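Local coordinates for tail fiber protein (Acinetobacter phage AM24, PDB 5W5P) that probably recognises, and may degrade, capsular polysaccharide of Acinetobacter baumannii as the trimeric tailspike of the phage, at residues 26-31 / 49-54; 57-62 / 71-76; 64-69 / 107-112; 77-82 / 95-100. All blocks are in the same frame, centred on the assembly; numbering follows the deposited sequence.

Interaction 1. Residues 26-31 / 49-54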
loop_
_atom_site.group_PDB
_atom_site.type_symbol
_atom_site.label_atom_id
_atom_site.label_comp_id
_atom_site.label_asym_id
_atom_site.label_seq_id
_atom_site.Cartn_x
_atom_site.Cartn_y
_atom_site.Cartn_z
ATOM N N SER A 26 38.725 -22.252 -50.976
ATOM C CA SER A 26 38.331 -20.856 -51.141
ATOM C C SER A 26 39.307 -20.057 -51.990
ATOM O O SER A 26 38.972 -18.937 -52.397
ATOM C CB SER A 26 38.209 -20.179 -49.779
ATOM O OG SER A 26 39.476 -20.113 -49.146
ATOM N N GLY A 27 40.499 -20.589 -52.255
ATOM C CA GLY A 27 41.539 -19.871 -52.947
ATOM C C GLY A 27 42.604 -19.286 -52.044
ATOM O O GLY A 27 43.674 -18.910 -52.536
ATOM N N LYS A 28 42.343 -19.197 -50.745
ATOM C CA LYS A 28 43.318 -18.686 -49.796
ATOM C C LYS A 28 44.186 -19.821 -49.263
ATOM O O LYS A 28 43.799 -20.992 -49.271
ATOM C CB LYS A 28 42.620 -17.960 -48.642
ATOM C CG LYS A 28 41.885 -16.700 -49.073
ATOM C CD LYS A 28 42.053 -15.574 -48.067
ATOM C CE LYS A 28 42.389 -14.261 -48.760
ATOM N NZ LYS A 28 41.524 -14.018 -49.948
ATOM N N SER A 29 45.377 -19.458 -48.798
ATOM C CA SER A 29 46.326 -20.453 -48.328
ATOM C C SER A 29 45.885 -21.023 -46.985
ATOM O O SER A 29 45.066 -20.440 -46.267
ATOM C CB SER A 29 47.723 -19.846 -48.201
ATOM O OG SER A 29 47.819 -19.017 -47.055
ATOM N N GLN A 30 46.446 -22.188 -46.646
ATOM C CA GLN A 30 46.174 -22.779 -45.341
ATOM C C GLN A 30 46.648 -21.873 -44.216
ATOM O O GLN A 30 46.010 -21.812 -43.159
ATOM C CB GLN A 30 46.837 -24.150 -45.223
ATOM C CG GLN A 30 46.590 -24.841 -43.891
ATOM C CD GLN A 30 45.147 -25.262 -43.720
ATOM O OE1 GLN A 30 44.554 -25.853 -44.621
ATOM N NE2 GLN A 30 44.568 -24.956 -42.559
ATOM N N GLN A 31 47.756 -21.158 -44.424
ATOM C CA GLN A 31 48.216 -20.214 -43.414
ATOM C C GLN A 31 47.161 -19.151 -43.131
ATOM O O GLN A 31 46.929 -18.795 -41.972
ATOM C CB GLN A 31 49.526 -19.564 -43.851
ATOM C CG GLN A 31 50.149 -18.685 -42.782
ATOM C CD GLN A 31 50.284 -19.398 -41.454
ATOM O OE1 GLN A 31 51.044 -20.361 -41.326
ATOM N NE2 GLN A 31 49.544 -18.933 -40.456
ATOM N N LYS A 49 42.026 -10.708 -43.550
ATOM C CA LYS A 49 41.148 -10.738 -44.709
ATOM C C LYS A 49 40.302 -12.001 -44.675
ATOM O O LYS A 49 40.847 -13.093 -44.464
ATOM C CB LYS A 49 41.960 -10.676 -46.010
ATOM C CG LYS A 49 42.690 -9.353 -46.211
ATOM C CD LYS A 49 43.788 -9.455 -47.261
ATOM C CE LYS A 49 43.209 -9.703 -48.646
ATOM N NZ LYS A 49 44.270 -9.847 -49.684
ATOM N N PRO A 50 38.988 -11.901 -44.862
ATOM C CA PRO A 50 38.139 -13.092 -44.752
ATOM C C PRO A 50 38.422 -14.085 -45.866
ATOM O O PRO A 50 38.766 -13.716 -46.991
ATOM C CB PRO A 50 36.718 -12.528 -44.862
ATOM C CG PRO A 50 36.881 -11.254 -45.619
ATOM C CD PRO A 50 38.212 -10.696 -45.205
ATOM N N ILE A 51 38.273 -15.365 -45.537
ATOM C CA ILE A 51 38.513 -16.409 -46.524
ATOM C C ILE A 51 37.266 -16.702 -47.359
ATOM O O ILE A 51 37.382 -17.053 -48.537
ATOM C CB ILE A 51 39.041 -17.683 -45.845
ATOM C CG1 ILE A 51 38.045 -18.201 -44.813
ATOM C CG2 ILE A 51 40.380 -17.414 -45.175
ATOM C CD1 ILE A 51 38.426 -19.543 -44.242
ATOM N N VAL A 52 36.074 -16.561 -46.782
ATOM C CA VAL A 52 34.821 -16.724 -47.504
ATOM C C VAL A 52 33.930 -15.526 -47.192
ATOM O O VAL A 52 34.203 -14.737 -46.287
ATOM C CB VAL A 52 34.097 -18.044 -47.154
ATOM C CG1 VAL A 52 34.905 -19.245 -47.630
ATOM C CG2 VAL A 52 33.831 -18.132 -45.658
ATOM N N ASN A 53 32.855 -15.397 -47.964
ATOM C CA ASN A 53 31.889 -14.331 -47.743
ATOM C C ASN A 53 30.967 -14.706 -46.591
ATOM O O ASN A 53 30.431 -15.818 -46.548
ATOM C CB ASN A 53 31.080 -14.069 -49.014
ATOM C CG ASN A 53 31.899 -13.386 -50.096
ATOM O OD1 ASN A 53 33.114 -13.220 -49.961
ATOM N ND2 ASN A 53 31.238 -12.989 -51.178
ATOM N N GLY A 54 30.789 -13.779 -45.654
ATOM C CA GLY A 54 29.984 -14.055 -44.481
ATOM C C GLY A 54 30.664 -14.899 -43.432
ATOM O O GLY A 54 29.979 -15.523 -42.614
#
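Lys28 and Ser26 lie against Ile51 and its neighbours, and no hydrogen bond crosses between the two segments. The apolar part is centred on Ile51. The aliphatic chain of Lys28 crosses it obliquely, with Lys28 CD 3.8 Å from Ile51 CG2 and Lys28 CB slightly farther from the same methyl. Ile51 CG2 stands anti to the carbonyl carbon, beside its own backbone N, and from there it meets the lysine. A second, smaller apolar contact joins Ser26 CB to Val52 CG1 at 4.1 Å. Lys38 of the second subunit packs on Ser26, Ile51 and Val52, and so borders this part of the contact.

Two carbonyl oxygens are approached by carbon atoms: Ser26 CB is 3.5 Å from Ile51 O, and Lys28 CD is 3.9 Å from Pro50 O. Ser26 OG turns to its own segment, where it accepts a weak bond from Lys28 N (3.4 Å, 168°). Its stronger partner is Asp24 OD2. Charge adds no attraction here: Lys28 NZ and Lys49 NZ are 5.0 Å apart, and their like charges would be expected to repel.

Gly27 makes the turn between Ser26 and Lys28 with a positive phi of 100°. Ser29 then takes the N-cap position of helix 30-35. Its side chain caps a backbone N of the first turn, and its own N bonds to Glu32 OE1. This is consistent with a capping box. Gln30 packs on Gln30 of both other subunits, consistent with a place for helix 30-35 at the centre of the trimer near the N-terminus.

Interaction 2. Residues 57-62 / 71-76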
loop_
_atom_site.group_PDB
_atom_site.type_symbol
_atom_site.label_atom_id
_atom_site.label_comp_id
_atom_site.label_asym_id
_atom_site.label_seq_id
_atom_site.Cartn_x
_atom_site.Cartn_y
_atom_site.Cartn_z
ATOM N N VAL A 57 34.397 -14.976 -37.420
ATOM C CA VAL A 57 35.612 -15.242 -36.666
ATOM C C VAL A 57 35.438 -14.674 -35.265
ATOM O O VAL A 57 34.587 -13.817 -35.011
ATOM C CB VAL A 57 36.863 -14.642 -37.340
ATOM C CG1 VAL A 57 37.084 -15.267 -38.708
ATOM C CG2 VAL A 57 36.730 -13.131 -37.450
ATOM N N TYR A 58 36.267 -15.155 -34.349
ATOM C CA TYR A 58 36.241 -14.704 -32.967
ATOM C C TYR A 58 37.454 -13.827 -32.691
ATOM O O TYR A 58 38.591 -14.233 -32.955
ATOM C CB TYR A 58 36.216 -15.893 -32.004
ATOM C CG TYR A 58 36.335 -15.480 -30.560
ATOM C CD1 TYR A 58 37.547 -15.570 -29.895
ATOM C CD2 TYR A 58 35.239 -14.979 -29.865
ATOM C CE1 TYR A 58 37.669 -15.184 -28.584
ATOM C CE2 TYR A 58 35.354 -14.588 -28.543
ATOM C CZ TYR A 58 36.572 -14.695 -27.910
ATOM O OH TYR A 58 36.711 -14.313 -26.596
ATOM N N VAL A 59 37.212 -12.626 -32.172
ATOM C CA VAL A 59 38.273 -11.733 -31.717
ATOM C C VAL A 59 38.349 -11.829 -30.200
ATOM O O VAL A 59 37.332 -11.685 -29.509
ATOM C CB VAL A 59 38.026 -10.285 -32.172
ATOM C CG1 VAL A 59 39.221 -9.412 -31.823
ATOM C CG2 VAL A 59 37.747 -10.238 -33.666
ATOM N N GLY A 60 39.555 -12.061 -29.681
ATOM C CA GLY A 60 39.695 -12.381 -28.268
ATOM C C GLY A 60 39.438 -11.200 -27.349
ATOM O O GLY A 60 38.804 -11.346 -26.303
ATOM N N GLN A 61 39.943 -10.026 -27.712
ATOM C CA GLN A 61 39.864 -8.838 -26.869
ATOM C C GLN A 61 40.130 -7.614 -27.744
ATOM O O GLN A 61 40.299 -7.727 -28.964
ATOM C CB GLN A 61 40.840 -8.931 -25.689
ATOM C CG GLN A 61 42.292 -9.159 -26.085
ATOM C CD GLN A 61 43.120 -9.766 -24.966
ATOM O OE1 GLN A 61 42.723 -10.754 -24.348
ATOM N NE2 GLN A 61 44.275 -9.169 -24.694
ATOM N N ARG A 62 40.159 -6.434 -27.120
ATOM C CA ARG A 62 40.304 -5.196 -27.880
ATOM C C ARG A 62 41.761 -4.925 -28.225
ATOM O O ARG A 62 42.092 -4.670 -29.386
ATOM C CB ARG A 62 39.716 -4.018 -27.099
ATOM C CG ARG A 62 38.228 -3.805 -27.307
ATOM C CD ARG A 62 37.731 -2.558 -26.579
ATOM N NE ARG A 62 38.476 -1.361 -26.969
ATOM C CZ ARG A 62 38.106 -0.534 -27.942
ATOM N NH1 ARG A 62 36.993 -0.768 -28.627
ATOM N NH2 ARG A 62 38.845 0.529 -28.228
ATOM N N GLY A 71 34.473 -10.950 -28.959
ATOM C CA GLY A 71 33.217 -11.489 -29.436
ATOM C C GLY A 71 33.354 -11.989 -30.861
ATOM O O GLY A 71 34.445 -12.023 -31.429
ATOM N N LEU A 72 32.211 -12.371 -31.423
ATOM C CA LEU A 72 32.144 -12.874 -32.788
ATOM C C LEU A 72 31.882 -11.732 -33.761
ATOM O O LEU A 72 31.085 -10.832 -33.480
ATOM C CB LEU A 72 31.042 -13.929 -32.923
ATOM C CG LEU A 72 31.179 -15.225 -32.120
ATOM C CD1 LEU A 72 29.816 -15.876 -31.949
ATOM C CD2 LEU A 72 32.156 -16.188 -32.794
ATOM N N PHE A 73 32.555 -11.781 -34.908
ATOM C CA PHE A 73 32.397 -10.797 -35.970
ATOM C C PHE A 73 32.230 -11.530 -37.294
ATOM O O PHE A 73 32.966 -12.481 -37.576
ATOM C CB PHE A 73 33.602 -9.848 -36.034
ATOM C CG PHE A 73 33.692 -8.900 -34.870
ATOM C CD1 PHE A 73 34.312 -9.282 -33.690
ATOM C CD2 PHE A 73 33.150 -7.625 -34.955
ATOM C CE1 PHE A 73 34.391 -8.410 -32.617
ATOM C CE2 PHE A 73 33.227 -6.751 -33.885
ATOM C CZ PHE A 73 33.849 -7.145 -32.716
ATOM N N TYR A 74 31.267 -11.098 -38.102
ATOM C CA TYR A 74 31.044 -11.680 -39.417
ATOM C C TYR A 74 31.336 -10.650 -40.498
ATOM O O TYR A 74 31.053 -9.460 -40.331
ATOM C CB TYR A 74 29.617 -12.227 -39.564
ATOM C CG TYR A 74 28.547 -11.189 -39.810
ATOM C CD1 TYR A 74 27.987 -10.478 -38.750
ATOM C CD2 TYR A 74 28.077 -10.935 -41.094
ATOM C CE1 TYR A 74 26.997 -9.532 -38.958
ATOM C CE2 TYR A 74 27.092 -9.993 -41.318
ATOM C CZ TYR A 74 26.552 -9.293 -40.245
ATOM O OH TYR A 74 25.567 -8.352 -40.461
ATOM N N ALA A 75 31.919 -11.116 -41.599
ATOM C CA ALA A 75 32.283 -10.246 -42.715
ATOM C C ALA A 75 31.036 -9.989 -43.551
ATOM O O ALA A 75 30.588 -10.853 -44.305
ATOM C CB ALA A 75 33.395 -10.872 -43.549
ATOM N N ASP A 76 30.468 -8.793 -43.408
ATOM C CA ASP A 76 29.284 -8.391 -44.166
ATOM C C ASP A 76 29.734 -7.963 -45.557
ATOM O O ASP A 76 30.105 -6.809 -45.791
ATOM C CB ASP A 76 28.542 -7.274 -43.443
ATOM C CG ASP A 76 27.160 -7.032 -44.008
ATOM O OD1 ASP A 76 26.775 -7.733 -44.967
ATOM O OD2 ASP A 76 26.459 -6.137 -43.496
#
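Val57, Tyr58 and Val59 pair with Phe73, Leu72 and Gly71 in an antiparallel hairpin whose two strand axes come within 4.7 Å at 135°. Val57 with Phe73 and Val59 with Gly71 are hydrogen-bonded pairs. Phe73 N reaches Val57 O at 2.9 Å and the bond from Val57 N to Phe73 O returns. Gly71 N reaches Val59 O at 3.0 Å, again with a bond in the reverse direction. Tyr58 and Leu72 form the non-hydrogen-bonded pair between them. There, CA-H...O contacts run from Leu72 CA to Val57 O (3.4 Å) and from Tyr58 CA to Gly71 O.

On one face, Val59 CG2 lies 3.6 Å from Phe73 CD1, with CE1 the next ring atom. Leu45 and Phe42 of helix 42-46 touch Val59 on this buried side, and Leu45 also touches Val57. On the other face, Tyr58 CB meets Leu72 CD2 at 4.1 Å. Tyr58 CG is anti to the backbone N (chi1 174°), and the CD2 side of the ring lies beside the Gly71 backbone, with Tyr58 CD2 3.4 Å from Gly71 O. Gly71 has a phi of 159°, at which a side chain would run into the preceding carbonyl oxygen.

This second face looks to other subunits. Lys101 of the third subunit packs on Tyr58, and Tyr58 of the second subunit packs on Leu72. The chemistry therefore divides in two. Backbone bonds set the register and satisfy the paired N-H and C=O groups. Val57, Val59 and Phe73 form an apolar face, with helix 42-46 touching the two valines, while Tyr58 and Leu72 meet side chains of the other subunits.

Interaction 3. Residues 64-69 / 107-112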
loop_
_atom_site.group_PDB
_atom_site.type_symbol
_atom_site.label_atom_id
_atom_site.label_comp_id
_atom_site.label_asym_id
_atom_site.label_seq_id
_atom_site.Cartn_x
_atom_site.Cartn_y
_atom_site.Cartn_z
ATOM N N ASN A 64 46.106 -5.825 -26.541
ATOM C CA ASN A 64 46.893 -6.668 -25.643
ATOM C C ASN A 64 46.795 -6.219 -24.189
ATOM O O ASN A 64 47.065 -7.022 -23.283
ATOM C CB ASN A 64 48.366 -6.704 -26.053
ATOM C CG ASN A 64 48.588 -7.315 -27.424
ATOM O OD1 ASN A 64 48.188 -8.458 -27.685
ATOM N ND2 ASN A 64 49.236 -6.571 -28.299
ATOM N N THR A 65 46.449 -4.947 -23.948
ATOM C CA THR A 65 46.260 -4.445 -22.595
ATOM C C THR A 65 44.801 -4.421 -22.165
ATOM O O THR A 65 44.534 -4.480 -20.963
ATOM C CB THR A 65 46.836 -3.033 -22.460
ATOM O OG1 THR A 65 46.553 -2.294 -23.647
ATOM C CG2 THR A 65 48.351 -3.076 -22.261
ATOM N N TYR A 66 43.856 -4.376 -23.106
ATOM C CA TYR A 66 42.424 -4.324 -22.806
ATOM C C TYR A 66 41.827 -5.710 -23.030
ATOM O O TYR A 66 41.623 -6.129 -24.175
ATOM C CB TYR A 66 41.727 -3.281 -23.681
ATOM C CG TYR A 66 40.320 -2.937 -23.248
ATOM C CD1 TYR A 66 39.253 -3.764 -23.577
ATOM C CD2 TYR A 66 40.056 -1.782 -22.513
ATOM C CE1 TYR A 66 37.961 -3.460 -23.180
ATOM C CE2 TYR A 66 38.761 -1.465 -22.113
ATOM C CZ TYR A 66 37.720 -2.311 -22.450
ATOM O OH TYR A 66 36.433 -2.016 -22.066
ATOM N N LEU A 67 41.532 -6.414 -21.941
ATOM C CA LEU A 67 41.137 -7.814 -22.011
ATOM C C LEU A 67 39.650 -8.025 -22.263
ATOM O O LEU A 67 39.225 -9.177 -22.376
ATOM C CB LEU A 67 41.545 -8.535 -20.723
ATOM C CG LEU A 67 42.967 -8.250 -20.238
ATOM C CD1 LEU A 67 43.207 -8.882 -18.877
ATOM C CD2 LEU A 67 43.982 -8.744 -21.253
ATOM N N GLN A 68 38.851 -6.965 -22.361
ATOM C CA GLN A 68 37.430 -7.094 -22.657
ATOM C C GLN A 68 37.160 -6.685 -24.106
ATOM O O GLN A 68 38.075 -6.364 -24.869
ATOM C CB GLN A 68 36.600 -6.264 -21.672
ATOM C CG GLN A 68 36.662 -6.772 -20.242
ATOM C CD GLN A 68 36.065 -8.161 -20.098
ATOM O OE1 GLN A 68 34.935 -8.413 -20.528
ATOM N NE2 GLN A 68 36.824 -9.075 -19.499
ATOM N N GLY A 69 35.884 -6.723 -24.489
ATOM C CA GLY A 69 35.460 -6.307 -25.809
ATOM C C GLY A 69 35.476 -7.381 -26.877
ATOM O O GLY A 69 35.106 -7.093 -28.024
ATOM N N ASP A 107 27.336 -3.702 -24.501
ATOM C CA ASP A 107 28.346 -3.650 -23.445
ATOM C C ASP A 107 29.263 -2.465 -23.730
ATOM O O ASP A 107 29.833 -2.398 -24.837
ATOM C CB ASP A 107 29.134 -4.966 -23.425
ATOM C CG ASP A 107 30.244 -5.015 -22.381
ATOM O OD1 ASP A 107 30.503 -4.029 -21.667
ATOM O OD2 ASP A 107 30.859 -6.075 -22.232
ATOM N N PRO A 108 29.381 -1.466 -22.840
ATOM C CA PRO A 108 30.330 -0.373 -23.128
ATOM C C PRO A 108 31.750 -0.855 -23.324
ATOM O O PRO A 108 32.553 -0.135 -23.933
ATOM C CB PRO A 108 30.222 0.550 -21.908
ATOM C CG PRO A 108 28.896 0.263 -21.353
ATOM C CD PRO A 108 28.625 -1.204 -21.607
ATOM N N CYS A 109 32.085 -2.053 -22.838
ATOM C CA CYS A 109 33.436 -2.568 -23.007
ATOM C C CYS A 109 33.755 -2.871 -24.460
ATOM O O CYS A 109 34.934 -2.883 -24.828
ATOM C CB CYS A 109 33.645 -3.827 -22.166
ATOM S SG CYS A 109 33.998 -3.501 -20.418
ATOM N N TRP A 110 32.737 -3.121 -25.287
ATOM C CA TRP A 110 32.963 -3.290 -26.717
ATOM C C TRP A 110 33.695 -2.091 -27.308
ATOM O O TRP A 110 34.536 -2.246 -28.205
ATOM C CB TRP A 110 31.629 -3.499 -27.429
ATOM C CG TRP A 110 30.907 -4.726 -27.001
ATOM C CD1 TRP A 110 31.417 -5.773 -26.290
ATOM C CD2 TRP A 110 29.539 -5.047 -27.269
ATOM N NE1 TRP A 110 30.446 -6.729 -26.095
ATOM C CE2 TRP A 110 29.284 -6.305 -26.684
ATOM C CE3 TRP A 110 28.504 -4.392 -27.944
ATOM C CZ2 TRP A 110 28.038 -6.917 -26.753
ATOM C CZ3 TRP A 110 27.266 -5.003 -28.011
ATOM C CH2 TRP A 110 27.043 -6.252 -27.420
ATOM N N PHE A 111 33.396 -0.890 -26.811
ATOM C CA PHE A 111 33.952 0.349 -27.334
ATOM C C PHE A 111 35.144 0.855 -26.537
ATOM O O PHE A 111 35.675 1.924 -26.857
ATOM C CB PHE A 111 32.874 1.435 -27.379
ATOM C CG PHE A 111 31.674 1.061 -28.193
ATOM C CD1 PHE A 111 30.581 0.447 -27.603
ATOM C CD2 PHE A 111 31.640 1.322 -29.553
ATOM C CE1 PHE A 111 29.474 0.102 -28.353
ATOM C CE2 PHE A 111 30.539 0.978 -30.310
ATOM C CZ PHE A 111 29.454 0.368 -29.708
ATOM N N GLY A 112 35.569 0.133 -25.510
ATOM C CA GLY A 112 36.754 0.494 -24.764
ATOM C C GLY A 112 36.527 1.160 -23.425
ATOM O O GLY A 112 37.444 1.824 -22.930
HETATM O O HOH W 1 33.276 -7.354 -23.322
#
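Tyr66 puts the end of its ring against the backbone of Cys109 and Gly112. Tyr66 OH lies 3.2 Å from Cys109 CA and 3.3 Å from Cys109 SG, while Tyr66 CE2 approaches Gly112 O at 3.6 Å. The CB of Tyr66 points toward segment 107-112, and its CG is anti to the backbone N (chi1 -167°). The hydroxyl has a hydrogen-bond partner in Ala113 O. Gln68 CB adds a smaller contact, 3.9 Å from Cys109 CB.

Gly69 supplies a close backbone approach. Its CA sits 4.0 Å from Trp110 CA and also lies at the edge of the indole, near CD1. Arg100 makes a cation-pi contact with that indole.

Segment 107-112 contains a short 3-10 segment, 108-110, preceded by an Asx turn at Asp107. Asp107 OD1 accepts from Cys109 N at 2.8 Å, with the N-H coming from above the carboxylate plane.

A water bridges the segments. It accepts from Gly69 N and donates to Asp107 OD2, both at 2.9 Å, and its bond to Gln68 OE1 is weak. Arg143 NH2 binds the same two side chains, as a salt bridge to Asp107 OD2 and a hydrogen bond to Gln68 OE1.

Interaction 4. Residues 77-82 / 95-100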
loop_
_atom_site.group_PDB
_atom_site.type_symbol
_atom_site.label_atom_id
_atom_site.label_comp_id
_atom_site.label_asym_id
_atom_site.label_seq_id
_atom_site.Cartn_x
_atom_site.Cartn_y
_atom_site.Cartn_z
ATOM N N THR A 77 29.696 -8.915 -46.497
ATOM C CA THR A 77 30.171 -8.656 -47.854
ATOM C C THR A 77 29.303 -7.644 -48.593
ATOM O O THR A 77 29.789 -7.001 -49.530
ATOM C CB THR A 77 30.236 -9.961 -48.657
ATOM O OG1 THR A 77 30.692 -11.028 -47.814
ATOM C CG2 THR A 77 31.189 -9.816 -49.831
ATOM N N SER A 78 28.042 -7.482 -48.188
ATOM C CA SER A 78 27.152 -6.526 -48.835
ATOM C C SER A 78 27.422 -5.084 -48.417
ATOM O O SER A 78 26.969 -4.162 -49.105
ATOM C CB SER A 78 25.694 -6.881 -48.531
ATOM O OG SER A 78 25.423 -6.815 -47.139
ATOM N N ASP A 79 28.142 -4.867 -47.317
ATOM C CA ASP A 79 28.405 -3.532 -46.794
ATOM C C ASP A 79 29.803 -3.085 -47.206
ATOM O O ASP A 79 30.801 -3.701 -46.815
ATOM C CB ASP A 79 28.263 -3.497 -45.271
ATOM C CG ASP A 79 28.109 -2.083 -44.728
ATOM O OD1 ASP A 79 28.653 -1.133 -45.340
ATOM O OD2 ASP A 79 27.453 -1.921 -43.676
ATOM N N THR A 80 29.866 -2.002 -47.979
ATOM C CA THR A 80 31.126 -1.406 -48.403
ATOM C C THR A 80 31.225 0.066 -48.020
ATOM O O THR A 80 32.127 0.760 -48.504
ATOM C CB THR A 80 31.301 -1.553 -49.919
ATOM O OG1 THR A 80 30.082 -1.184 -50.575
ATOM C CG2 THR A 80 31.649 -2.992 -50.278
ATOM N N THR A 81 30.322 0.561 -47.175
ATOM C CA THR A 81 30.259 1.983 -46.863
ATOM C C THR A 81 30.211 2.302 -45.377
ATOM O O THR A 81 30.557 3.431 -45.009
ATOM C CB THR A 81 29.035 2.623 -47.539
ATOM O OG1 THR A 81 27.885 1.793 -47.333
ATOM C CG2 THR A 81 29.274 2.780 -49.033
ATOM N N SER A 82 29.808 1.367 -44.517
ATOM C CA SER A 82 29.672 1.662 -43.095
ATOM C C SER A 82 31.012 2.064 -42.491
ATOM O O SER A 82 32.061 1.512 -42.837
ATOM C CB SER A 82 29.109 0.450 -42.350
ATOM O OG SER A 82 27.735 0.265 -42.639
ATOM N N GLY A 95 39.069 -3.209 -46.482
ATOM C CA GLY A 95 37.750 -2.640 -46.653
ATOM C C GLY A 95 36.611 -3.494 -46.137
ATOM O O GLY A 95 35.455 -3.055 -46.198
ATOM N N THR A 96 36.898 -4.694 -45.634
ATOM C CA THR A 96 35.855 -5.571 -45.123
ATOM C C THR A 96 35.194 -4.956 -43.898
ATOM O O THR A 96 35.873 -4.562 -42.943
ATOM C CB THR A 96 36.437 -6.939 -44.767
ATOM O OG1 THR A 96 36.883 -7.601 -45.959
ATOM C CG2 THR A 96 35.390 -7.797 -44.080
ATOM N N ARG A 97 33.864 -4.874 -43.927
ATOM C CA ARG A 97 33.091 -4.413 -42.778
ATOM C C ARG A 97 32.783 -5.614 -41.897
ATOM O O ARG A 97 31.927 -6.439 -42.227
ATOM C CB ARG A 97 31.818 -3.705 -43.224
ATOM C CG ARG A 97 31.965 -2.199 -43.284
ATOM C CD ARG A 97 32.576 -1.776 -44.614
ATOM N NE ARG A 97 32.885 -0.350 -44.650
ATOM C CZ ARG A 97 33.785 0.198 -45.457
ATOM N NH1 ARG A 97 34.474 -0.561 -46.298
ATOM N NH2 ARG A 97 33.991 1.506 -45.424
ATOM N N TRP A 98 33.496 -5.712 -40.776
ATOM C CA TRP A 98 33.225 -6.715 -39.755
ATOM C C TRP A 98 32.183 -6.174 -38.781
ATOM O O TRP A 98 32.327 -5.065 -38.256
ATOM C CB TRP A 98 34.510 -7.085 -39.008
ATOM C CG TRP A 98 35.554 -7.764 -39.868
ATOM C CD1 TRP A 98 36.613 -7.173 -40.498
ATOM C CD2 TRP A 98 35.632 -9.161 -40.183
ATOM N NE1 TRP A 98 37.337 -8.114 -41.187
ATOM C CE2 TRP A 98 36.758 -9.342 -41.006
ATOM C CE3 TRP A 98 34.860 -10.275 -39.844
ATOM C CZ2 TRP A 98 37.130 -10.591 -41.498
ATOM C CZ3 TRP A 98 35.232 -11.516 -40.337
ATOM C CH2 TRP A 98 36.353 -11.662 -41.152
ATOM N N LYS A 99 31.134 -6.954 -38.542
ATOM C CA LYS A 99 30.055 -6.557 -37.646
ATOM C C LYS A 99 29.910 -7.577 -36.527
ATOM O O LYS A 99 29.872 -8.786 -36.776
ATOM C CB LYS A 99 28.730 -6.395 -38.401
ATOM C CG LYS A 99 28.880 -5.541 -39.631
ATOM C CD LYS A 99 27.585 -5.275 -40.364
ATOM C CE LYS A 99 27.701 -3.967 -41.143
ATOM N NZ LYS A 99 26.698 -3.916 -42.237
ATOM N N ARG A 100 29.831 -7.081 -35.301
ATOM C CA ARG A 100 29.699 -7.944 -34.137
ATOM C C ARG A 100 28.346 -8.638 -34.145
ATOM O O ARG A 100 27.318 -8.033 -34.462
ATOM C CB ARG A 100 29.869 -7.125 -32.852
ATOM C CG ARG A 100 29.717 -7.909 -31.565
ATOM C CD ARG A 100 29.691 -6.976 -30.355
ATOM N NE ARG A 100 30.907 -6.173 -30.241
ATOM C CZ ARG A 100 32.002 -6.568 -29.601
ATOM N NH1 ARG A 100 32.034 -7.757 -29.019
ATOM N NH2 ARG A 100 33.061 -5.775 -29.537
#
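Asp79 and Arg97 carry the tight part of this contact, together with Ser82 and Lys99. The Arg97 chain runs past the Asp79 backbone, with Arg97 CD 3.4 Å from Asp79 O. The charged groups of the two do not bond. Arg97 NE gives a firm bond to Ser82 O (2.7 Å, 161°), on a carbonyl lone pair and close to the guanidinium plane. Arg97 NH2 adds a weak bond to the same oxygen. Arg97 NH1 turns back to Gly95 O at 2.7 Å, which helps fix the rotation of the group. Thr80 O lies over one guanidinium face, 3.4 Å above its plane.

Asp79 OD1 takes two N-H groups, from Thr81 N and Ser82 N, in an Asx turn and motif that shape the loop. Asp79 OD2 offers its anti lone pair to Lys99 NZ in a 2.6 Å salt bridge. Lys99 has a second acid partner, Asp76.

The outer side is the exposed Thr80 and Thr81, whose CB atoms point away from 95-100. Thr81 adds very little contact, and Thr80 mainly its backbone O.

Strand 97-100 runs between strands 71-75 and 89-91. Ser82 of the loop touches Ile89, Arg97 of strand 97-100 touches Val91, and Trp98 packs toward Leu45 of helix 42-46.

How the interactions relate
All four contacts lie in the N-terminal region, their centres 43 to 64 Å from the centre of the chain. Interactions 2 and 4 share one sheet: Tyr74 N meets Lys99 O at 3.0 Å between neighbouring strands. Interaction 3 touches interaction 2 through Arg62 NH1 and Trp110 O, 2.9 Å apart, and interaction 4 through Gly69 O and Arg100 NH2. Interaction 1 packs by Pro50 on Ala75 and Trp98, but its nearest atoms stay about 17 Å from interaction 3. Interactions 1, 2 and 3 also touch the third subunit. The side chains of Val59 and Trp110 each lie about 10 Å from a zinc ion, too far to bind it.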